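Long-range contacts in C-C motif chemokine 1 (Homo sapiens, PDB 4OIJ), which attracts monocytes, but not neutrophils, as a secreted chemotactic cytokine that binds the receptor CCR8: residues Pro7-Cys12 / Ser32-Asn37; Ile25-Asn30 / Ile41-Arg46; Ser36-Ile41 / Ala52-Gly57. One frame throughout, in Å; residues are numbered along the deposited sequence.

Interaction 1 (Pro7-Cys12 / Ser32-Asn37); sequences PFSRCC and SSICSN. With SO4 (sulfate ion), chain H; SO4 (sulfate ion), chain E; SO4 (sulfate ion), chain L; SO4 (sulfate ion), chain G.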
loop_
_atom_site.group_PDB
_atom_site.type_symbol
_atom_site.label_atom_id
_atom_site.label_comp_id
_atom_site.label_asym_id
_atom_site.label_seq_id
_atom_site.Cartn_x
_atom_site.Cartn_y
_atom_site.Cartn_z
ATOM N N PRO A 7 6.488 -7.624 -2.869
ATOM C CA PRO A 7 5.649 -6.598 -2.237
ATOM C C PRO A 7 4.777 -5.811 -3.173
ATOM O O PRO A 7 5.153 -5.616 -4.315
ATOM C CB PRO A 7 6.653 -5.684 -1.531
ATOM C CG PRO A 7 7.864 -6.521 -1.333
ATOM C CD PRO A 7 7.912 -7.453 -2.505
ATOM N N PHE A 8 3.613 -5.365 -2.695
ATOM C CA PHE A 8 2.752 -4.531 -3.501
ATOM C C PHE A 8 3.399 -3.173 -3.551
ATOM O O PHE A 8 4.266 -2.857 -2.720
ATOM C CB PHE A 8 1.324 -4.473 -2.948
ATOM C CG PHE A 8 1.224 -3.972 -1.532
ATOM C CD1 PHE A 8 1.273 -2.611 -1.254
ATOM C CD2 PHE A 8 1.132 -4.865 -0.467
ATOM C CE1 PHE A 8 1.225 -2.148 0.059
ATOM C CE2 PHE A 8 1.073 -4.398 0.855
ATOM C CZ PHE A 8 1.130 -3.047 1.107
ATOM N N SER A 9 3.015 -2.386 -4.525
ATOM C CA SER A 9 3.568 -1.051 -4.659
ATOM C C SER A 9 2.581 -0.095 -3.999
ATOM O O SER A 9 1.381 -0.340 -4.085
ATOM C CB SER A 9 3.713 -0.684 -6.145
ATOM O OG SER A 9 4.500 -1.621 -6.858
ATOM N N ARG A 10 3.057 1.025 -3.443
ATOM C CA ARG A 10 2.181 2.075 -2.892
ATOM C C ARG A 10 2.137 3.210 -3.889
ATOM O O ARG A 10 3.166 3.861 -4.137
ATOM C CB ARG A 10 2.661 2.584 -1.521
ATOM C CG ARG A 10 2.368 1.581 -0.419
ATOM C CD ARG A 10 2.683 2.149 0.958
ATOM N NE ARG A 10 2.705 1.093 1.967
ATOM C CZ ARG A 10 3.719 0.259 2.159
ATOM N NH1 ARG A 10 3.645 -0.677 3.090
ATOM N NH2 ARG A 10 4.815 0.352 1.415
ATOM N N CYS A 11 0.973 3.431 -4.503
ATOM C CA CYS A 11 0.878 4.450 -5.543
ATOM C C CYS A 11 -0.150 5.509 -5.212
ATOM O O CYS A 11 -1.148 5.220 -4.545
ATOM C CB CYS A 11 0.589 3.816 -6.895
ATOM S SG CYS A 11 1.702 2.455 -7.319
ATOM N N CYS A 12 0.105 6.720 -5.678
ATOM C CA CYS A 12 -0.785 7.855 -5.449
ATOM C C CYS A 12 -1.261 8.297 -6.776
ATOM O O CYS A 12 -0.478 8.908 -7.513
ATOM C CB CYS A 12 -0.035 8.979 -4.744
ATOM S SG CYS A 12 0.164 8.716 -2.978
ATOM N N SER A 32 6.114 4.032 -4.239
ATOM C CA SER A 32 7.060 3.066 -4.840
ATOM C C SER A 32 7.572 3.630 -6.176
ATOM O O SER A 32 6.799 4.254 -6.920
ATOM C CB SER A 32 6.379 1.724 -5.054
ATOM O OG SER A 32 5.793 1.290 -3.842
ATOM N N SER A 33 8.889 3.457 -6.447
ATOM C CA SER A 33 9.586 3.986 -7.620
ATOM C C SER A 33 8.998 3.632 -8.970
ATOM O O SER A 33 9.129 4.435 -9.891
ATOM C CB SER A 33 11.068 3.642 -7.573
ATOM O OG SER A 33 11.726 4.405 -6.575
ATOM N N ILE A 34 8.355 2.446 -9.108
ATOM C CA ILE A 34 7.728 2.014 -10.378
ATOM C C ILE A 34 6.555 2.932 -10.794
ATOM O O ILE A 34 6.298 3.103 -11.994
ATOM C CB ILE A 34 7.313 0.519 -10.328
ATOM C CG1 ILE A 34 6.896 -0.017 -11.722
ATOM C CG2 ILE A 34 6.229 0.257 -9.228
ATOM C CD1 ILE A 34 7.234 -1.449 -12.020
ATOM N N CYS A 35 5.862 3.507 -9.799
ATOM C CA CYS A 35 4.692 4.369 -10.003
ATOM C C CYS A 35 4.906 5.735 -9.322
ATOM O O CYS A 35 3.927 6.337 -8.870
ATOM C CB CYS A 35 3.449 3.668 -9.447
ATOM S SG CYS A 35 3.502 3.366 -7.653
ATOM N N SER A 36 6.177 6.191 -9.189
ATOM C CA SER A 36 6.531 7.420 -8.464
ATOM C C SER A 36 5.563 8.602 -8.586
ATOM O O SER A 36 4.996 9.028 -7.571
ATOM C CB SER A 36 7.977 7.827 -8.717
ATOM O OG SER A 36 8.758 7.493 -7.581
ATOM N N ASN A 37 5.368 9.111 -9.819
ATOM C CA ASN A 37 4.464 10.190 -10.170
ATOM C C ASN A 37 4.484 11.450 -9.296
ATOM O O ASN A 37 3.501 12.198 -9.268
ATOM C CB ASN A 37 3.064 9.655 -10.550
ATOM C CG ASN A 37 1.904 9.725 -9.562
ATOM O OD1 ASN A 37 0.742 9.684 -10.008
ATOM N ND2 ASN A 37 2.153 9.843 -8.231
HETATM S S SO4 H . 0.309 -0.726 4.042
HETATM O O1 SO4 H . -0.962 -1.486 3.907
HETATM O O2 SO4 H . 0.756 -0.371 2.739
HETATM O O3 SO4 H . 0.124 0.557 4.807
HETATM O O4 SO4 H . 1.305 -1.605 4.682
HETATM S S SO4 E . 10.217 0.707 -3.907
HETATM O O1 SO4 E . 10.059 1.353 -5.204
HETATM O O2 SO4 E . 11.256 -0.343 -4.022
HETATM O O3 SO4 E . 10.637 1.702 -2.910
HETATM O O4 SO4 E . 8.930 0.096 -3.487
HETATM S S SO4 L . 9.275 11.347 -8.085
HETATM O O1 SO4 L . 9.753 12.729 -7.948
HETATM O O2 SO4 L . 8.414 11.220 -9.273
HETATM O O3 SO4 L . 10.428 10.455 -8.224
HETATM O O4 SO4 L . 8.532 10.964 -6.874
HETATM S S SO4 G . 6.978 -1.064 4.557
HETATM O O1 SO4 G . 6.490 -1.951 3.485
HETATM O O2 SO4 G . 8.443 -1.198 4.661
HETATM O O3 SO4 G . 6.635 0.327 4.233
HETATM O O4 SO4 G . 6.329 -1.432 5.825
HETATM O O HOH W 1 6.474 -1.497 -2.115
HETATM O O HOH W 2 2.444 7.300 -7.054
#

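Interaction 2 (Ile25-Asn30 / Ile41-Arg46); sequences ILCYRN and IFKLKR. With SO4 (sulfate ion), chain I.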
loop_
_atom_site.group_PDB
_atom_site.type_symbol
_atom_site.label_atom_id
_atom_site.label_comp_id
_atom_site.label_asym_id
_atom_site.label_seq_id
_atom_site.Cartn_x
_atom_site.Cartn_y
_atom_site.Cartn_z
ATOM N N ILE A 25 -0.395 15.253 10.863
ATOM C CA ILE A 25 0.453 14.230 10.222
ATOM C C ILE A 25 1.456 13.643 11.203
ATOM O O ILE A 25 2.112 14.391 11.924
ATOM C CB ILE A 25 1.188 14.820 8.974
ATOM C CG1 ILE A 25 0.229 15.587 8.021
ATOM C CG2 ILE A 25 1.972 13.746 8.219
ATOM C CD1 ILE A 25 0.893 16.652 7.090
ATOM N N LEU A 26 1.643 12.308 11.147
ATOM C CA LEU A 26 2.608 11.594 11.977
ATOM C C LEU A 26 3.965 11.540 11.296
ATOM O O LEU A 26 4.975 11.828 11.926
ATOM C CB LEU A 26 2.138 10.152 12.223
ATOM C CG LEU A 26 0.981 9.919 13.177
ATOM C CD1 LEU A 26 0.509 8.494 13.070
ATOM C CD2 LEU A 26 1.389 10.191 14.625
ATOM N N CYS A 27 3.979 11.161 9.990
ATOM C CA CYS A 27 5.181 10.897 9.205
ATOM C C CYS A 27 4.835 10.784 7.721
ATOM O O CYS A 27 3.658 10.770 7.360
ATOM C CB CYS A 27 5.842 9.609 9.717
ATOM S SG CYS A 27 4.732 8.163 9.785
ATOM N N TYR A 28 5.856 10.670 6.862
ATOM C CA TYR A 28 5.643 10.487 5.432
ATOM C C TYR A 28 6.385 9.267 4.855
ATOM O O TYR A 28 7.427 8.867 5.374
ATOM C CB TYR A 28 6.004 11.766 4.634
ATOM C CG TYR A 28 7.489 11.958 4.423
ATOM C CD1 TYR A 28 8.127 11.439 3.297
ATOM C CD2 TYR A 28 8.271 12.607 5.375
ATOM C CE1 TYR A 28 9.497 11.598 3.104
ATOM C CE2 TYR A 28 9.636 12.798 5.178
ATOM C CZ TYR A 28 10.248 12.284 4.045
ATOM O OH TYR A 28 11.604 12.425 3.860
ATOM N N ARG A 29 5.831 8.708 3.779
ATOM C CA ARG A 29 6.388 7.582 3.019
ATOM C C ARG A 29 6.506 8.041 1.571
ATOM O O ARG A 29 5.671 8.837 1.112
ATOM C CB ARG A 29 5.441 6.364 3.042
ATOM C CG ARG A 29 5.408 5.562 4.339
ATOM C CD ARG A 29 4.753 4.198 4.134
ATOM N NE ARG A 29 4.302 3.599 5.394
ATOM C CZ ARG A 29 5.043 2.818 6.175
ATOM N NH1 ARG A 29 6.297 2.533 5.844
ATOM N NH2 ARG A 29 4.541 2.327 7.298
ATOM N N ASN A 30 7.497 7.540 0.846
ATOM C CA ASN A 30 7.595 7.850 -0.568
ATOM C C ASN A 30 6.717 6.823 -1.282
ATOM O O ASN A 30 6.488 5.732 -0.744
ATOM C CB ASN A 30 9.024 7.709 -1.043
ATOM C CG ASN A 30 9.865 8.871 -0.634
ATOM O OD1 ASN A 30 9.684 10.006 -1.086
ATOM N ND2 ASN A 30 10.795 8.612 0.245
ATOM N N ILE A 41 3.280 10.250 0.431
ATOM C CA ILE A 41 2.186 9.813 1.293
ATOM C C ILE A 41 2.413 10.400 2.706
ATOM O O ILE A 41 3.497 10.237 3.273
ATOM C CB ILE A 41 2.075 8.269 1.345
ATOM C CG1 ILE A 41 1.970 7.662 -0.075
ATOM C CG2 ILE A 41 0.924 7.802 2.273
ATOM C CD1 ILE A 41 2.574 6.163 -0.105
ATOM N N PHE A 42 1.403 11.079 3.265
ATOM C CA PHE A 42 1.468 11.518 4.638
ATOM C C PHE A 42 0.633 10.535 5.456
ATOM O O PHE A 42 -0.515 10.245 5.092
ATOM C CB PHE A 42 0.884 12.927 4.806
ATOM C CG PHE A 42 1.696 14.032 4.186
ATOM C CD1 PHE A 42 3.002 14.282 4.612
ATOM C CD2 PHE A 42 1.122 14.900 3.256
ATOM C CE1 PHE A 42 3.731 15.354 4.089
ATOM C CE2 PHE A 42 1.848 15.979 2.745
ATOM C CZ PHE A 42 3.150 16.193 3.153
ATOM N N LYS A 43 1.192 10.041 6.563
ATOM C CA LYS A 43 0.467 9.165 7.484
ATOM C C LYS A 43 -0.201 10.076 8.462
ATOM O O LYS A 43 0.463 10.925 9.044
ATOM C CB LYS A 43 1.416 8.197 8.214
ATOM C CG LYS A 43 0.683 7.189 9.106
ATOM C CD LYS A 43 1.606 6.348 9.995
ATOM C CE LYS A 43 0.866 5.150 10.544
ATOM N NZ LYS A 43 -0.241 5.542 11.458
ATOM N N LEU A 44 -1.518 9.982 8.577
ATOM C CA LEU A 44 -2.274 10.832 9.494
ATOM C C LEU A 44 -2.579 10.051 10.788
ATOM O O LEU A 44 -2.109 8.919 10.964
ATOM C CB LEU A 44 -3.563 11.365 8.820
ATOM C CG LEU A 44 -3.420 12.119 7.466
ATOM C CD1 LEU A 44 -4.769 12.361 6.818
ATOM C CD2 LEU A 44 -2.712 13.441 7.629
ATOM N N LYS A 45 -3.326 10.661 11.709
ATOM C CA LYS A 45 -3.667 10.020 12.983
ATOM C C LYS A 45 -4.633 8.842 12.784
ATOM O O LYS A 45 -5.229 8.701 11.705
ATOM C CB LYS A 45 -4.196 11.052 13.983
ATOM C CG LYS A 45 -3.314 12.305 14.105
ATOM C CD LYS A 45 -1.902 12.031 14.639
ATOM C CE LYS A 45 -0.944 13.177 14.396
ATOM N NZ LYS A 45 -1.063 14.247 15.427
ATOM N N ARG A 46 -4.707 7.950 13.792
ATOM C CA ARG A 46 -5.546 6.748 13.815
ATOM C C ARG A 46 -5.525 5.952 12.483
ATOM O O ARG A 46 -6.576 5.600 11.934
ATOM C CB ARG A 46 -6.966 7.094 14.308
ATOM C CG ARG A 46 -7.123 7.084 15.836
ATOM C CD ARG A 46 -6.541 8.282 16.554
ATOM N NE ARG A 46 -6.945 8.300 17.963
ATOM C CZ ARG A 46 -6.410 9.081 18.896
ATOM N NH1 ARG A 46 -5.423 9.914 18.589
ATOM N NH2 ARG A 46 -6.851 9.030 20.145
HETATM S S SO4 I . 10.880 5.427 1.292
HETATM O O1 SO4 I . 11.873 6.253 0.578
HETATM O O2 SO4 I . 10.135 4.600 0.308
HETATM O O3 SO4 I . 11.597 4.550 2.228
HETATM O O4 SO4 I . 9.937 6.260 2.056
#

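Interaction 3 (Ser36-Ile41 / Ala52-Gly57); sequences SNEGLI and ALDTVG. With SO4 (sulfate ion), chain L; SO4 (sulfate ion), chain K.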
loop_
_atom_site.group_PDB
_atom_site.type_symbol
_atom_site.label_atom_id
_atom_site.label_comp_id
_atom_site.label_asym_id
_atom_site.label_seq_id
_atom_site.Cartn_x
_atom_site.Cartn_y
_atom_site.Cartn_z
ATOM N N SER A 36 6.177 6.191 -9.189
ATOM C CA SER A 36 6.531 7.420 -8.464
ATOM C C SER A 36 5.563 8.602 -8.586
ATOM O O SER A 36 4.996 9.028 -7.571
ATOM C CB SER A 36 7.977 7.827 -8.717
ATOM O OG SER A 36 8.758 7.493 -7.581
ATOM N N ASN A 37 5.368 9.111 -9.819
ATOM C CA ASN A 37 4.464 10.190 -10.170
ATOM C C ASN A 37 4.484 11.450 -9.296
ATOM O O ASN A 37 3.501 12.198 -9.268
ATOM C CB ASN A 37 3.064 9.655 -10.550
ATOM C CG ASN A 37 1.904 9.725 -9.562
ATOM O OD1 ASN A 37 0.742 9.684 -10.008
ATOM N ND2 ASN A 37 2.153 9.843 -8.231
ATOM N N GLU A 38 5.643 11.738 -8.663
ATOM C CA GLU A 38 5.891 12.933 -7.834
ATOM C C GLU A 38 4.990 13.070 -6.608
ATOM O O GLU A 38 4.836 14.162 -6.067
ATOM C CB GLU A 38 5.871 14.228 -8.680
ATOM C CG GLU A 38 7.251 14.804 -8.962
ATOM C CD GLU A 38 7.918 15.588 -7.844
ATOM O OE1 GLU A 38 7.295 15.761 -6.770
ATOM O OE2 GLU A 38 9.051 16.071 -8.063
ATOM N N GLY A 39 4.418 11.956 -6.174
ATOM C CA GLY A 39 3.551 11.915 -5.011
ATOM C C GLY A 39 4.316 11.571 -3.760
ATOM O O GLY A 39 5.380 10.948 -3.821
ATOM N N LEU A 40 3.755 11.979 -2.621
ATOM C CA LEU A 40 4.254 11.753 -1.265
ATOM C C LEU A 40 3.065 11.218 -0.460
ATOM O O LEU A 40 1.949 11.738 -0.615
ATOM C CB LEU A 40 4.611 13.149 -0.671
ATOM C CG LEU A 40 5.862 13.270 0.163
ATOM C CD1 LEU A 40 7.066 13.540 -0.719
ATOM C CD2 LEU A 40 5.739 14.405 1.138
ATOM N N ILE A 41 3.280 10.250 0.431
ATOM C CA ILE A 41 2.186 9.813 1.293
ATOM C C ILE A 41 2.413 10.400 2.706
ATOM O O ILE A 41 3.497 10.237 3.273
ATOM C CB ILE A 41 2.075 8.269 1.345
ATOM C CG1 ILE A 41 1.970 7.662 -0.075
ATOM C CG2 ILE A 41 0.924 7.802 2.273
ATOM C CD1 ILE A 41 2.574 6.163 -0.105
ATOM N N ALA A 52 -0.124 13.230 -1.486
ATOM C CA ALA A 52 0.014 14.669 -1.756
ATOM C C ALA A 52 1.086 14.794 -2.799
ATOM O O ALA A 52 2.011 13.992 -2.799
ATOM C CB ALA A 52 0.406 15.407 -0.483
ATOM N N LEU A 53 0.927 15.720 -3.724
ATOM C CA LEU A 53 1.855 15.921 -4.842
ATOM C C LEU A 53 3.011 16.813 -4.388
ATOM O O LEU A 53 2.797 17.958 -4.003
ATOM C CB LEU A 53 1.065 16.516 -6.037
ATOM C CG LEU A 53 1.810 16.961 -7.294
ATOM C CD1 LEU A 53 2.307 15.791 -8.109
ATOM C CD2 LEU A 53 0.902 17.740 -8.137
ATOM N N ASP A 54 4.231 16.267 -4.421
ATOM C CA ASP A 54 5.463 16.918 -3.954
ATOM C C ASP A 54 5.952 18.164 -4.735
ATOM O O ASP A 54 6.919 18.801 -4.313
ATOM C CB ASP A 54 6.571 15.863 -3.698
ATOM C CG ASP A 54 7.856 16.369 -3.065
ATOM O OD1 ASP A 54 7.777 17.191 -2.114
ATOM O OD2 ASP A 54 8.937 15.947 -3.514
ATOM N N THR A 55 5.274 18.555 -5.820
ATOM C CA THR A 55 5.656 19.779 -6.550
ATOM C C THR A 55 4.911 20.971 -5.970
ATOM O O THR A 55 5.315 22.107 -6.185
ATOM C CB THR A 55 5.501 19.626 -8.069
ATOM O OG1 THR A 55 4.256 18.991 -8.369
ATOM C CG2 THR A 55 6.620 18.815 -8.680
ATOM N N VAL A 56 3.845 20.703 -5.185
ATOM C CA VAL A 56 3.009 21.717 -4.528
ATOM C C VAL A 56 3.746 22.211 -3.264
ATOM O O VAL A 56 4.198 21.398 -2.460
ATOM C CB VAL A 56 1.601 21.148 -4.201
ATOM C CG1 VAL A 56 0.693 22.227 -3.622
ATOM C CG2 VAL A 56 0.960 20.511 -5.425
ATOM N N GLY A 57 3.873 23.533 -3.141
ATOM C CA GLY A 57 4.566 24.251 -2.070
ATOM C C GLY A 57 4.449 23.724 -0.655
ATOM O O GLY A 57 5.470 23.405 -0.049
HETATM S S SO4 L . 9.275 11.347 -8.085
HETATM O O1 SO4 L . 9.753 12.729 -7.948
HETATM O O2 SO4 L . 8.414 11.220 -9.273
HETATM O O3 SO4 L . 10.428 10.455 -8.224
HETATM O O4 SO4 L . 8.532 10.964 -6.874
HETATM S S SO4 K . 3.305 25.867 -5.443
HETATM O O1 SO4 K . 3.173 26.824 -6.560
HETATM O O2 SO4 K . 4.614 25.203 -5.516
HETATM O O3 SO4 K . 3.182 26.579 -4.171
HETATM O O4 SO4 K . 2.237 24.880 -5.531
#

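Interaction 1 (Pro7-Cys12 / Ser32-Asn37)
Cys-11 and Cys-35 meet tip to tip in a disulfide, SG to SG 2.0 Å, whose C-S-S-C torsion of -92° makes it left-handed. Cys-35 holds its sulfur in the crowded position between backbone N and carbonyl carbon, whereas Cys-11 turns its own beside the backbone N, so the two SG atoms reach each other from different chi1 positions. Ser-32 reaches across to the backbone of Arg-10, one residue before Cys-11: OG of Ser-32 accepts from Arg-10 N at 2.8 Å with an N-H...O angle of 163°. Ser-32 N returns a bond to Arg-10 O at 3.0 Å, lying in the carbonyl plane, so one serine grips both polar backbone groups of Arg-10. Ser-9 points its CB toward the 32-37 segment, and its OG touches Ile-34 CG2 at 3.5 Å.

At the other end the Asn-37 amide meets the Cys-12 carbonyl oxygen end-on, in its own plane. Asn-37 ND2 donates to Cys-12 O at 2.9 Å, bent to 132°, since Cys-12 O lies in front of the amide end, as near to OD1 (2.9 Å, two acceptors) as to ND2. Within its own segment ND2 also bonds to Ser-36 O. A water accepting from Cys-12 N and donating to Cys-35 O closes a further link.

Arg-10 runs extended away from the contact, one guanidinium face over Phe-8 CE1, and NE binds O2 of a sulfate (chain H) at 2.6 Å. The adjacent-cysteine pattern is that of CC chemokines: Cys-12 is bonded onward to Cys-51 at the sheet. Strand 9-11 lies against the loop joining strands 25-30 and 39-44, Arg-10 and Cys-12 pack on Ile-41 of strand 39-44, and Ser-9 and Cys-11 form an antiparallel ladder with a strand of the second subunit.

Interaction 2 (Ile25-Asn30 / Ile41-Arg46)
Ile-25 sets CG1 beside its backbone N (chi1 -49°), which carries CD1 over one face of the Phe-42 ring. Ile-25 CD1 stands 4.0 Å from the centroid of the Phe-42 ring and 13° off its normal, a CH-pi contact. The other branch of Ile-25, anti to the backbone N, brings CG2 to 3.7 Å from Phe-42 CB, while the Ile-25 and Leu-44 side chains cross obliquely, Ile-25 CG1 lying 3.7 Å from Leu-44 CD2. On the other side of the sheet Lys-43 has CG anti to its backbone N (chi1 -176°), laying its chain beside Cys-27, whose SG lies 3.6 Å from Lys-43 CD; that sulfur is bonded to Cys-69.

Four backbone bonds hold the strands. Arg-29 and Ile-41 form a hydrogen-bonded pair, Arg-29 N to Ile-41 O at 2.8 Å and Ile-41 N to Arg-29 O at 2.9 Å. Further along, two residues face one: Leu-26 N donates to Lys-43 O at 2.8 Å, yet Lys-43 N donates to Cys-27 O at 2.7 Å. This is a beta bulge, and the helical psi of Leu-26 is its signature. Leu-26 points toward the 41-46 segment, CD2 against Lys-45 CD and CE and CD1 near Leu-44 O, which is buried without a hydrogen-bonding partner; Lys-45 NZ bonds to Arg-23 O.

The contact is the first hairpin of the chemokine fold, strand 25-30 antiparallel to strand 39-44. Tyr-28 and Phe-42 share the face that meets Arg-63 and Val-59 of helix 57-64, with Ile-25 beside it on His-62, as the family's C-terminal helix packs.

Interaction 3 (Ser36-Ile41 / Ala52-Gly57)
Ser-36 O is held by three donors: Gly-39 N at 3.3 Å, the amide of Asn-37 and the hydroxyl of Thr-31. The Gly-39 bond closes a type I' turn from Ser-36 to Gly-39, with Asn-37 and Glu-38 both in left-handed backbone conformations, and it leads directly into the second hairpin of the chemokine sheet, strands 39-44 and 49-53. Within the turn, Glu-38 N donates to a sulfate ion, probably from the crystallisation liquor.

Three short backbone bonds follow across the strands, each pointing nearly along its carbonyl axis. Leu-40 and Ala-52 form the hydrogen-bonded pair, Leu-40 N to Ala-52 O at 2.7 Å and Ala-52 N to Leu-40 O at 2.7 Å. Gly-39 and Leu-53 are the non-hydrogen-bonded pair beside it, and beyond them Asp-54 N donates to Glu-38 O, also at 2.7 Å, carrying the ladder into the turn.

Leu-53 to Val-56 is a type I turn, and Val-56 is the N-cap of helix 57-64, so the chain leaves the sheet as soon as this ladder ends. Leu-40 and Ala-52 share one face of the sheet, where both pack on Val-59 of that helix; Leu-40, with chi1 at -140°, off the staggered positions, lays CD1 against Asp-54 CG at 3.8 Å.

The side chain of Glu-38 bends at chi2 and crosses this turn. Glu-38 CD meets Thr-55 CG2 at 3.6 Å. Asp-54 holds CG anti to its backbone N (chi1 -173°), which brings two carboxylates together with their planes 31° apart. Such like charges would tend to raise the proton affinity of either group. Glu-38 OE1 sits 3.7 Å from Asp-54 OD2, and closer still, at 3.2 Å, to Asp-54 CB.

In the fold
Interactions 2 and 3 are the two hairpins of one three-stranded antiparallel sheet, their centres about 13 Å apart, and they share Ile-41 on the middle strand 39-44. Interaction 1 lies beside the sheet, its centre about 12 Å from that of interaction 3 and about 16 Å from that of interaction 2; it shares Ser-36 and Asn-37 with interaction 3, where one loop passes into the middle strand. Along the chain the segments of interactions 2 and 3 alternate, as do those of 1 and 2. Helix 57-64 covers one face of both hairpins, while Ile-41 is also where interaction 1 touches the sheet of this small chemokine domain.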